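Local structure of putative chorismate mutase (Yersinia pestis biovar Microtus str. 91001, 2GBB) at residues P8-N11 with E12-Y16; D94-R97 with A98-E102; H136-S140 with A141-A145. The protein catalyses the Claisen rearrangement of chorismate to prephenate as a secreted, all-helical chorismate mutase. All coordinates share one frame; numbering follows the deposited sequence. Where two conformers were deposited one is given.

Contact 1 of 3, residues P8-N11 with E12-Y16; sequences PLIN and ERLSY
Pro8, Leu9, Ile10 and Asn11 meet Glu12, Arg13, Leu14 and Ser15 one turn further on, a local contact along helix 7-14 and on to Ser15, near the middle of the chorismate mutase helical fold. The backbone does most of the joining. Glu12 N donates to Pro8 O at 3.0 Å, Arg13 N to Leu9 O at 2.9 Å and Leu14 N to Ile10 O at 3.1 Å, regular i to i+4 bonds. The next rung is poorer: Ser15 N reaches Asn11 O at 3.1 Å, but its N-H is bent to 130°, so this bond is weak.

Along the inner side, CG2 of Ile10 stands 4.4 Å from CD1 of Leu14, a light apolar touch between branches of two buried side chains. Ile10 also rests on Phe129, while Leu14 packs against Ala68 and Ile72 of helix 55-82. The amide of Asn11 turns elsewhere: its OD1 accepts from Gln135 NE2 and, more weakly, from the backbone N of Arg134.

Arg13 touches the preceding turn at its root, with CB 3.5 Å from Ile10 O. CG lies opposite the backbone N (chi1 -165°), and the chain runs out fully extended as far as NE, so the guanidinium is delivered well beyond the helix backbone. Gln65 and Ile100 both touch the side chain, and NH1 donates to a bound citric acid molecule. Arg13 is very probably a substrate-binding residue, which fits this placement. With its main-chain N tied to Leu9 and its stem lying between neighbouring helices, the buried guanidinium projects a donor group into a pocket that can take an acidic ligand, consistent with binding a carboxylate-bearing substrate.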
ATOM      1  N   PRO A   8       6.603  21.840  -9.655  1.00 28.45           N
ATOM      2  CA  PRO A   8       5.376  22.270  -8.966  1.00 27.53           C
ATOM      3  C   PRO A   8       4.120  21.618  -9.540  1.00 26.86           C
ATOM      4  O   PRO A   8       3.185  21.253  -8.799  1.00 27.52           O
ATOM      5  CB  PRO A   8       5.359  23.787  -9.198  1.00 27.21           C
ATOM      6  CG  PRO A   8       6.835  24.186  -9.325  1.00 28.06           C
ATOM      7  CD  PRO A   8       7.409  22.999 -10.111  1.00 28.50           C
ATOM      8  N   LEU A   9       4.116  21.435 -10.848  1.00 25.73           N
ATOM      9  CA  LEU A   9       3.005  20.772 -11.547  1.00 25.19           C
ATOM     10  C   LEU A   9       2.942  19.289 -11.242  1.00 23.88           C
ATOM     11  O   LEU A   9       1.861  18.753 -11.009  1.00 23.60           O
ATOM     12  CB  LEU A   9       3.084  21.035 -13.063  1.00 25.81           C
ATOM     13  CG  LEU A   9       3.152  22.541 -13.431  1.00 28.41           C
ATOM     14  CD1 LEU A   9       3.765  22.819 -14.802  1.00 31.02           C
ATOM     15  CD2 LEU A   9       1.761  23.174 -13.351  1.00 32.14           C
ATOM     16  N   ILE A  10       4.093  18.634 -11.229  1.00 23.17           N
ATOM     17  CA  ILE A  10       4.160  17.217 -10.916  1.00 24.28           C
ATOM     18  C   ILE A  10       3.708  16.976  -9.469  1.00 25.31           C
ATOM     19  O   ILE A  10       2.885  16.087  -9.174  1.00 24.12           O
ATOM     20  CB  ILE A  10       5.598  16.738 -11.113  1.00 23.83           C
ATOM     21  CG1 ILE A  10       5.959  16.747 -12.622  1.00 23.41           C
ATOM     22  CG2 ILE A  10       5.814  15.410 -10.444  1.00 24.71           C
ATOM     23  CD1 ILE A  10       7.442  16.398 -12.919  1.00 24.90           C
ATOM     24  N   ASN A  11       4.198  17.832  -8.569  1.00 26.22           N
ATOM     25  CA  ASN A  11       3.700  17.830  -7.202  1.00 27.81           C
ATOM     26  C   ASN A  11       2.184  17.962  -7.040  1.00 27.53           C
ATOM     27  O   ASN A  11       1.582  17.204  -6.278  1.00 29.12           O
ATOM     28  CB  ASN A  11       4.443  18.884  -6.357  1.00 28.17           C
ATOM     29  CG  ASN A  11       4.017  18.857  -4.916  1.00 30.66           C
ATOM     30  OD1 ASN A  11       4.396  17.960  -4.182  1.00 28.57           O
ATOM     31  ND2 ASN A  11       3.177  19.812  -4.517  1.00 33.20           N
ATOM     32  N   GLU A  12       1.576  18.934  -7.710  1.00 28.43           N
ATOM     33  CA  GLU A  12       0.111  19.119  -7.684  1.00 27.72           C
ATOM     34  C   GLU A  12      -0.643  17.932  -8.277  1.00 27.23           C
ATOM     35  O   GLU A  12      -1.693  17.564  -7.760  1.00 26.65           O
ATOM     36  CB  GLU A  12      -0.289  20.394  -8.451  0.50 27.97           C
ATOM     37  CG  GLU A  12       0.292  21.742  -7.926  0.50 28.56           C
ATOM     38  CD  GLU A  12       0.433  22.805  -9.037  0.50 29.10           C
ATOM     39  OE1 GLU A  12       1.351  23.677  -8.973  0.50 30.86           O
ATOM     40  OE2 GLU A  12      -0.376  22.766  -9.987  0.50 29.61           O
ATOM     41  N   ARG A  13      -0.129  17.339  -9.360  1.00 26.23           N
ATOM     42  CA  ARG A  13      -0.737  16.095  -9.890  1.00 25.16           C
ATOM     43  C   ARG A  13      -0.836  15.023  -8.760  1.00 23.67           C
ATOM     44  O   ARG A  13      -1.882  14.435  -8.512  1.00 22.55           O
ATOM     45  CB  ARG A  13       0.058  15.564 -11.089  1.00 24.52           C
ATOM     46  CG  ARG A  13      -0.737  14.485 -11.918  1.00 26.01           C
ATOM     47  CD  ARG A  13      -0.061  14.084 -13.244  1.00 28.08           C
ATOM     48  NE  ARG A  13      -0.904  13.136 -13.975  1.00 33.17           N
ATOM     49  CZ  ARG A  13      -0.999  11.830 -13.708  1.00 33.93           C
ATOM     50  NH1 ARG A  13      -0.257  11.283 -12.748  1.00 32.83           N
ATOM     51  NH2 ARG A  13      -1.848  11.067 -14.412  1.00 31.29           N
ATOM     52  N   LEU A  14       0.264  14.828  -8.053  1.00 22.78           N
ATOM     53  CA  LEU A  14       0.358  13.794  -7.014  1.00 23.28           C
ATOM     54  C   LEU A  14      -0.481  14.131  -5.747  1.00 23.96           C
ATOM     55  O   LEU A  14      -0.854  13.254  -4.993  1.00 24.13           O
ATOM     56  CB  LEU A  14       1.850  13.531  -6.675  1.00 21.88           C
ATOM     57  CG  LEU A  14       2.740  12.796  -7.695  1.00 19.41           C
ATOM     58  CD1 LEU A  14       4.227  12.837  -7.276  1.00 19.56           C
ATOM     59  CD2 LEU A  14       2.323  11.331  -7.842  1.00 24.72           C
ATOM     60  N   SER A  15      -0.848  15.400  -5.549  1.00 26.33           N
ATOM     61  CA  SER A  15      -1.737  15.776  -4.414  1.00 26.85           C
ATOM     62  C   SER A  15      -3.178  15.203  -4.526  1.00 26.16           C
ATOM     63  O   SER A  15      -3.888  15.204  -3.567  1.00 27.14           O
ATOM     64  CB  SER A  15      -1.823  17.302  -4.256  1.00 27.41           C
ATOM     65  OG  SER A  15      -2.461  17.845  -5.400  1.00 31.26           O
ATOM     66  N   TYR A  16      -3.600  14.767  -5.701  1.00 26.44           N
ATOM     67  CA  TYR A  16      -4.908  14.147  -5.922  1.00 25.84           C
ATOM     68  C   TYR A  16      -4.980  12.656  -5.616  1.00 24.10           C
ATOM     69  O   TYR A  16      -6.031  12.066  -5.688  1.00 22.69           O
ATOM     70  CB  TYR A  16      -5.356  14.367  -7.381  1.00 26.66           C
ATOM     71  CG  TYR A  16      -5.734  15.802  -7.577  1.00 29.59           C
ATOM     72  CD1 TYR A  16      -6.899  16.304  -6.986  1.00 34.21           C
ATOM     73  CD2 TYR A  16      -4.906  16.688  -8.276  1.00 30.89           C
ATOM     74  CE1 TYR A  16      -7.243  17.665  -7.076  1.00 32.82           C
ATOM     75  CE2 TYR A  16      -5.265  18.061  -8.401  1.00 32.24           C
ATOM     76  CZ  TYR A  16      -6.422  18.527  -7.785  1.00 31.55           C
ATOM     77  OH  TYR A  16      -6.787  19.879  -7.862  1.00 32.43           O
TER

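Contact 2 of 3, residues D94-R97 with A98-E102; sequences DDVR and ANIGE
From Asp94 to Gly101 the chain keeps an unbroken alpha-helical ladder: Ala98 N bonds to Asp94 O at 3.1 Å, Asn99 N to Asp95 O at 3.2 Å, Ile100 N to Val96 O at 2.9 Å and Gly101 N to Arg97 O at 3.0 Å. Across this turn near the start of helix 93-117, Val96 and Ile100 form the apolar pair. They lie side by side and point the same way, with CG1 of Val96 3.8 Å from CD1 of Ile100. In Val96 it is CG1 that lies opposite the backbone N (chi1 171°), and this is the methyl that meets the isoleucine. The CG1 of Ile100 also sits over the previous turn, 3.3 Å from Val96 O.

This pair is a ridge on the buried side of the helix, in the all-helical bundle of a type II chorismate mutase. Tyr16 and Val20 pack on both of its residues; Asp19 adds to the cover of Val96 and Met17 to that of Ile100. Asp94, Asp95 and Ala98 occupy the exposed side.

Arg97, very probably a substrate-binding residue, takes a course of its own. Its CG lies opposite the carbonyl carbon and beside the backbone N (chi1 -79°), and from there the chain is extended to NE, carrying the guanidinium clear of the next turn. The side chain of Lys24, another residue of the probable substrate site, lies about 5 Å from that of Arg97, and Arg97 NE donates to a bound citric acid.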
ATOM      1  N   ASP A  94     -14.697  11.336 -11.033  1.00 25.12           N
ATOM      2  CA  ASP A  94     -14.620  11.953 -12.363  1.00 27.63           C
ATOM      3  C   ASP A  94     -14.025  13.348 -12.248  1.00 26.60           C
ATOM      4  O   ASP A  94     -13.251  13.780 -13.103  1.00 26.54           O
ATOM      5  CB  ASP A  94     -16.008  12.035 -12.983  1.00 27.40           C
ATOM      6  CG  ASP A  94     -15.962  12.319 -14.470  1.00 33.33           C
ATOM      7  OD1 ASP A  94     -15.809  11.339 -15.271  1.00 34.03           O
ATOM      8  OD2 ASP A  94     -16.141  13.524 -14.835  1.00 35.10           O
ATOM      9  N   ASP A  95     -14.396  14.063 -11.198  1.00 26.33           N
ATOM     10  CA  ASP A  95     -13.794  15.368 -10.936  1.00 27.42           C
ATOM     11  C   ASP A  95     -12.257  15.274 -10.649  1.00 27.07           C
ATOM     12  O   ASP A  95     -11.460  16.131 -11.062  1.00 27.08           O
ATOM     13  CB  ASP A  95     -14.436  15.991  -9.692  1.00 28.68           C
ATOM     14  CG  ASP A  95     -15.929  16.279  -9.855  1.00 32.22           C
ATOM     15  OD1 ASP A  95     -16.500  15.960 -10.924  1.00 33.55           O
ATOM     16  OD2 ASP A  95     -16.504  16.819  -8.877  1.00 33.61           O
ATOM     17  N   VAL A  96     -11.865  14.280  -9.874  1.00 26.10           N
ATOM     18  CA  VAL A  96     -10.447  14.103  -9.517  1.00 25.48           C
ATOM     19  C   VAL A  96      -9.610  13.810 -10.776  1.00 25.71           C
ATOM     20  O   VAL A  96      -8.531  14.396 -11.008  1.00 24.71           O
ATOM     21  CB  VAL A  96     -10.327  12.963  -8.461  1.00 25.53           C
ATOM     22  CG1 VAL A  96      -8.868  12.581  -8.227  1.00 23.59           C
ATOM     23  CG2 VAL A  96     -10.966  13.409  -7.168  1.00 23.55           C
ATOM     24  N   ARG A  97     -10.113  12.880 -11.584  1.00 26.39           N
ATOM     25  CA  ARG A  97      -9.409  12.454 -12.781  1.00 27.55           C
ATOM     26  C   ARG A  97      -9.322  13.538 -13.854  1.00 28.63           C
ATOM     27  O   ARG A  97      -8.367  13.535 -14.606  1.00 30.79           O
ATOM     28  CB  ARG A  97     -10.050  11.198 -13.348  1.00 27.63           C
ATOM     29  CG  ARG A  97      -9.617   9.967 -12.566  1.00 28.10           C
ATOM     30  CD  ARG A  97     -10.046   8.674 -13.244  1.00 30.19           C
ATOM     31  NE  ARG A  97      -9.363   7.553 -12.591  1.00 25.50           N
ATOM     32  CZ  ARG A  97      -9.732   6.278 -12.684  1.00 29.48           C
ATOM     33  NH1 ARG A  97     -10.832   5.925 -13.394  1.00 26.00           N
ATOM     34  NH2 ARG A  97      -9.020   5.363 -12.014  1.00 29.00           N
ATOM     35  N   ALA A  98     -10.303  14.433 -13.939  1.00 29.56           N
ATOM     36  CA  ALA A  98     -10.232  15.560 -14.889  1.00 29.74           C
ATOM     37  C   ALA A  98      -9.143  16.532 -14.446  1.00 29.57           C
ATOM     38  O   ALA A  98      -8.346  17.007 -15.266  1.00 30.83           O
ATOM     39  CB  ALA A  98     -11.588  16.284 -15.045  1.00 29.55           C
ATOM     40  N   ASN A  99      -9.089  16.813 -13.156  1.00 29.02           N
ATOM     41  CA  ASN A  99      -8.014  17.599 -12.576  1.00 28.82           C
ATOM     42  C   ASN A  99      -6.622  17.025 -12.805  1.00 28.19           C
ATOM     43  O   ASN A  99      -5.676  17.747 -13.125  1.00 26.42           O
ATOM     44  CB  ASN A  99      -8.249  17.769 -11.088  1.00 30.11           C
ATOM     45  CG  ASN A  99      -9.075  19.018 -10.764  1.00 33.80           C
ATOM     46  OD1 ASN A  99      -8.874  20.081 -11.352  1.00 37.92           O
ATOM     47  ND2 ASN A  99      -9.978  18.892  -9.821  1.00 33.96           N
ATOM     48  N   ILE A 100      -6.517  15.709 -12.669  1.00 27.04           N
ATOM     49  CA  ILE A 100      -5.258  15.004 -12.893  1.00 26.24           C
ATOM     50  C   ILE A 100      -4.859  15.151 -14.369  1.00 26.43           C
ATOM     51  O   ILE A 100      -3.715  15.444 -14.671  1.00 26.54           O
ATOM     52  CB  ILE A 100      -5.397  13.510 -12.448  1.00 25.24           C
ATOM     53  CG1 ILE A 100      -5.428  13.399 -10.898  1.00 25.74           C
ATOM     54  CG2 ILE A 100      -4.308  12.624 -13.021  1.00 25.90           C
ATOM     55  CD1 ILE A 100      -5.851  11.959 -10.397  1.00 25.26           C
ATOM     56  N   GLY A 101      -5.814  14.949 -15.272  1.00 26.70           N
ATOM     57  CA  GLY A 101      -5.566  14.953 -16.706  1.00 28.04           C
ATOM     58  C   GLY A 101      -5.152  16.360 -17.122  1.00 29.49           C
ATOM     59  O   GLY A 101      -4.223  16.536 -17.923  1.00 30.20           O
ATOM     60  N   GLU A 102      -5.826  17.347 -16.534  1.00 29.74           N
ATOM     61  CA  GLU A 102      -5.511  18.762 -16.733  1.00 32.40           C
ATOM     62  C   GLU A 102      -4.065  19.033 -16.349  1.00 30.48           C
ATOM     63  O   GLU A 102      -3.305  19.640 -17.102  1.00 30.83           O
ATOM     64  CB  GLU A 102      -6.481  19.593 -15.916  1.00 32.55           C
ATOM     65  CG  GLU A 102      -6.471  21.109 -16.153  1.00 38.42           C
ATOM     66  CD  GLU A 102      -7.797  21.786 -15.687  1.00 40.46           C
ATOM     67  OE1 GLU A 102      -8.032  22.962 -16.135  1.00 48.07           O
ATOM     68  OE2 GLU A 102      -8.580  21.143 -14.889  1.00 43.02           O
TER

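Contact 3 of 3, residues H136-S140 with A141-A145. With SO4 (sulfate ion), chain E.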
ATOM      1  N   HIS A 136       2.658  13.580   1.601  1.00 37.40           N
ATOM      2  CA  HIS A 136       2.506  12.473   2.512  1.00 36.48           C
ATOM      3  C   HIS A 136       2.515  11.158   1.693  1.00 35.58           C
ATOM      4  O   HIS A 136       1.949  11.084   0.593  1.00 33.68           O
ATOM      5  CB  HIS A 136       1.220  12.632   3.316  1.00 37.06           C
ATOM      6  CG  HIS A 136       1.070  11.627   4.416  1.00 38.09           C
ATOM      7  ND1 HIS A 136       2.014  11.460   5.412  1.00 39.70           N
ATOM      8  CD2 HIS A 136       0.086  10.735   4.675  1.00 39.19           C
ATOM      9  CE1 HIS A 136       1.612  10.506   6.234  1.00 41.63           C
ATOM     10  NE2 HIS A 136       0.447  10.049   5.809  1.00 41.42           N
ATOM     11  N   ASN A 137       3.226  10.151   2.203  1.00 34.40           N
ATOM     12  CA  ASN A 137       3.260   8.828   1.562  1.00 32.49           C
ATOM     13  C   ASN A 137       4.044   8.728   0.265  1.00 31.96           C
ATOM     14  O   ASN A 137       3.938   7.759  -0.457  1.00 32.07           O
ATOM     15  CB  ASN A 137       1.841   8.329   1.387  1.00 30.95           C
ATOM     16  CG  ASN A 137       1.264   7.813   2.661  1.00 30.46           C
ATOM     17  OD1 ASN A 137       2.124   7.575   3.620  1.00 34.51           O
ATOM     18  ND2 ASN A 137       0.053   7.589   2.783  1.00 24.70           N
ATOM     19  N   LEU A 138       4.873   9.717  -0.022  1.00 32.57           N
ATOM     20  CA  LEU A 138       5.700   9.695  -1.217  1.00 32.33           C
ATOM     21  C   LEU A 138       7.170   9.727  -0.812  1.00 32.98           C
ATOM     22  O   LEU A 138       7.589  10.632  -0.097  1.00 34.20           O
ATOM     23  CB  LEU A 138       5.402  10.958  -2.011  1.00 32.30           C
ATOM     24  CG  LEU A 138       5.507  11.043  -3.535  1.00 31.89           C
ATOM     25  CD1 LEU A 138       6.245  12.296  -3.884  1.00 34.04           C
ATOM     26  CD2 LEU A 138       6.037   9.825  -4.241  1.00 28.33           C
ATOM     27  N   THR A 139       7.984   8.802  -1.291  1.00 33.22           N
ATOM     28  CA  THR A 139       9.366   8.794  -0.827  1.00 33.22           C
ATOM     29  C   THR A 139      10.307   9.480  -1.828  1.00 33.63           C
ATOM     30  O   THR A 139       9.938   9.781  -2.964  1.00 32.85           O
ATOM     31  CB  THR A 139       9.914   7.370  -0.532  1.00 32.51           C
ATOM     32  OG1 THR A 139      10.046   6.652  -1.753  1.00 33.69           O
ATOM     33  CG2 THR A 139       9.027   6.569   0.484  1.00 34.32           C
ATOM     34  N   SER A 140      11.535   9.712  -1.377  1.00 33.67           N
ATOM     35  CA  SER A 140      12.593  10.247  -2.218  1.00 34.06           C
ATOM     36  C   SER A 140      12.977   9.327  -3.374  1.00 33.12           C
ATOM     37  O   SER A 140      13.172   9.810  -4.489  1.00 31.99           O
ATOM     38  CB  SER A 140      13.811  10.550  -1.354  1.00 34.98           C
ATOM     39  OG  SER A 140      13.492  11.702  -0.578  1.00 38.54           O
ATOM     40  N   ALA A 141      13.067   8.013  -3.126  1.00 31.42           N
ATOM     41  CA  ALA A 141      13.159   7.051  -4.243  1.00 31.31           C
ATOM     42  C   ALA A 141      12.011   7.188  -5.311  1.00 29.67           C
ATOM     43  O   ALA A 141      12.274   7.083  -6.513  1.00 30.72           O
ATOM     44  CB  ALA A 141      13.301   5.592  -3.744  1.00 30.53           C
ATOM     45  N   ASP A 142      10.789   7.481  -4.888  1.00 27.97           N
ATOM     46  CA  ASP A 142       9.663   7.679  -5.828  1.00 27.73           C
ATOM     47  C   ASP A 142       9.928   8.924  -6.680  1.00 27.79           C
ATOM     48  O   ASP A 142       9.703   8.920  -7.894  1.00 26.85           O
ATOM     49  CB  ASP A 142       8.357   7.879  -5.055  1.00 27.15           C
ATOM     50  CG  ASP A 142       7.918   6.622  -4.260  1.00 28.38           C
ATOM     51  OD1 ASP A 142       8.046   5.505  -4.801  1.00 32.45           O
ATOM     52  OD2 ASP A 142       7.432   6.768  -3.106  1.00 30.05           O
ATOM     53  N   VAL A 143      10.405   9.992  -6.029  1.00 28.03           N
ATOM     54  CA  VAL A 143      10.644  11.254  -6.724  1.00 28.16           C
ATOM     55  C   VAL A 143      11.855  11.179  -7.637  1.00 28.55           C
ATOM     56  O   VAL A 143      11.854  11.754  -8.718  1.00 28.69           O
ATOM     57  CB  VAL A 143      10.724  12.440  -5.742  1.00 29.28           C
ATOM     58  CG1 VAL A 143      10.921  13.748  -6.507  1.00 28.60           C
ATOM     59  CG2 VAL A 143       9.420  12.527  -4.896  1.00 27.85           C
ATOM     60  N   GLU A 144      12.903  10.484  -7.203  1.00 29.38           N
ATOM     61  CA  GLU A 144      14.119  10.326  -8.014  1.00 30.87           C
ATOM     62  C   GLU A 144      13.886   9.583  -9.339  1.00 30.23           C
ATOM     63  O   GLU A 144      14.500   9.934 -10.346  1.00 28.47           O
ATOM     64  CB  GLU A 144      15.237   9.670  -7.209  1.00 32.21           C
ATOM     65  CG  GLU A 144      15.630  10.577  -5.984  1.00 36.92           C
ATOM     66  CD  GLU A 144      16.414   9.832  -4.926  1.00 45.23           C
ATOM     67  OE1 GLU A 144      17.202   8.928  -5.317  1.00 46.61           O
ATOM     68  OE2 GLU A 144      16.223  10.148  -3.713  1.00 48.27           O
ATOM     69  N   ALA A 145      12.972   8.596  -9.341  1.00 29.58           N
ATOM     70  CA  ALA A 145      12.536   7.954 -10.580  1.00 28.41           C
ATOM     71  C   ALA A 145      11.795   8.939 -11.515  1.00 26.85           C
ATOM     72  O   ALA A 145      11.916   8.893 -12.752  1.00 27.34           O
ATOM     73  CB  ALA A 145      11.649   6.669 -10.233  1.00 28.87           C
TER
HETATM   74  S   SO4 E 198      12.050   9.465   2.330  0.50 45.44           S
HETATM   75  O1  SO4 E 198      12.263   8.646   1.155  0.50 44.70           O
HETATM   76  O2  SO4 E 198      11.352  10.718   2.035  0.50 41.56           O
HETATM   77  O3  SO4 E 198      11.249   8.672   3.259  0.50 44.96           O
HETATM   78  O4  SO4 E 198      13.376   9.748   2.868  0.50 43.65           O
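Thr139 and Asp142 cross over one another at the start of helix 140-150 and form a capping box. The threonine OG1 is placed between its own backbone N and carbonyl carbon (chi1 69°), where it can face the first turn and accept from Asp142 N, a weak bond of 3.3 Å. In return the carboxylate swings back over the N-cap: Thr139 N donates to Asp142 OD2 at 2.8 Å, nearly straight at 168°, reaching the oxygen on its anti side and 22° out of the carboxylate plane. Thr139 OG1 adds a weak bond to the same OD2.

Leu138 lies across Val143 at about a right angle, CD1 toward CG2. The modelled approach is too tight to trust in detail, but both side chains also pack on Ile133.

Within the same turn, Ser140 N donates to sulfate O1 at 2.8 Å. Val143 N closes the first turn on Thr139 O at 3.1 Å, and Glu144 N follows on Ser140 O at 2.8 Å. Asp142 has further partners: Arg75 makes a salt bridge to OD2, and Ser82 of the second subunit bonds to OD1. The carboxylate thus spends one oxygen on the helix start and Arg75, the other on the dimer partner. That combination probably steadies its negative charge, while the sulfate, probably from the crystallisation liquor, is consistent with a helix N-terminus that attracts an anion.

How the contacts relate
Contact 1 sits between the other two. Its centre lies about 12 Å from that of contact 2 and equally far from that of contact 3, whereas contacts 2 and 3 are about 22 Å apart between centres, on opposite sides of the chain's centre. Toward contact 2, Tyr16 CB packs 3.6 Å from Ile100 CG1, and Ile100 also lies against Arg13. Toward contact 3, Leu14 CD1 packs on Leu138 CD1 at 4.0 Å. Contacts 1 and 2 bring arginines about 8 Å apart between side chains to the presumed substrate pocket, each hydrogen-bonding a bound citric acid; contact 3 faces the second subunit, its Asp142 side chain about 4 Å from that of Ala71, also of that site.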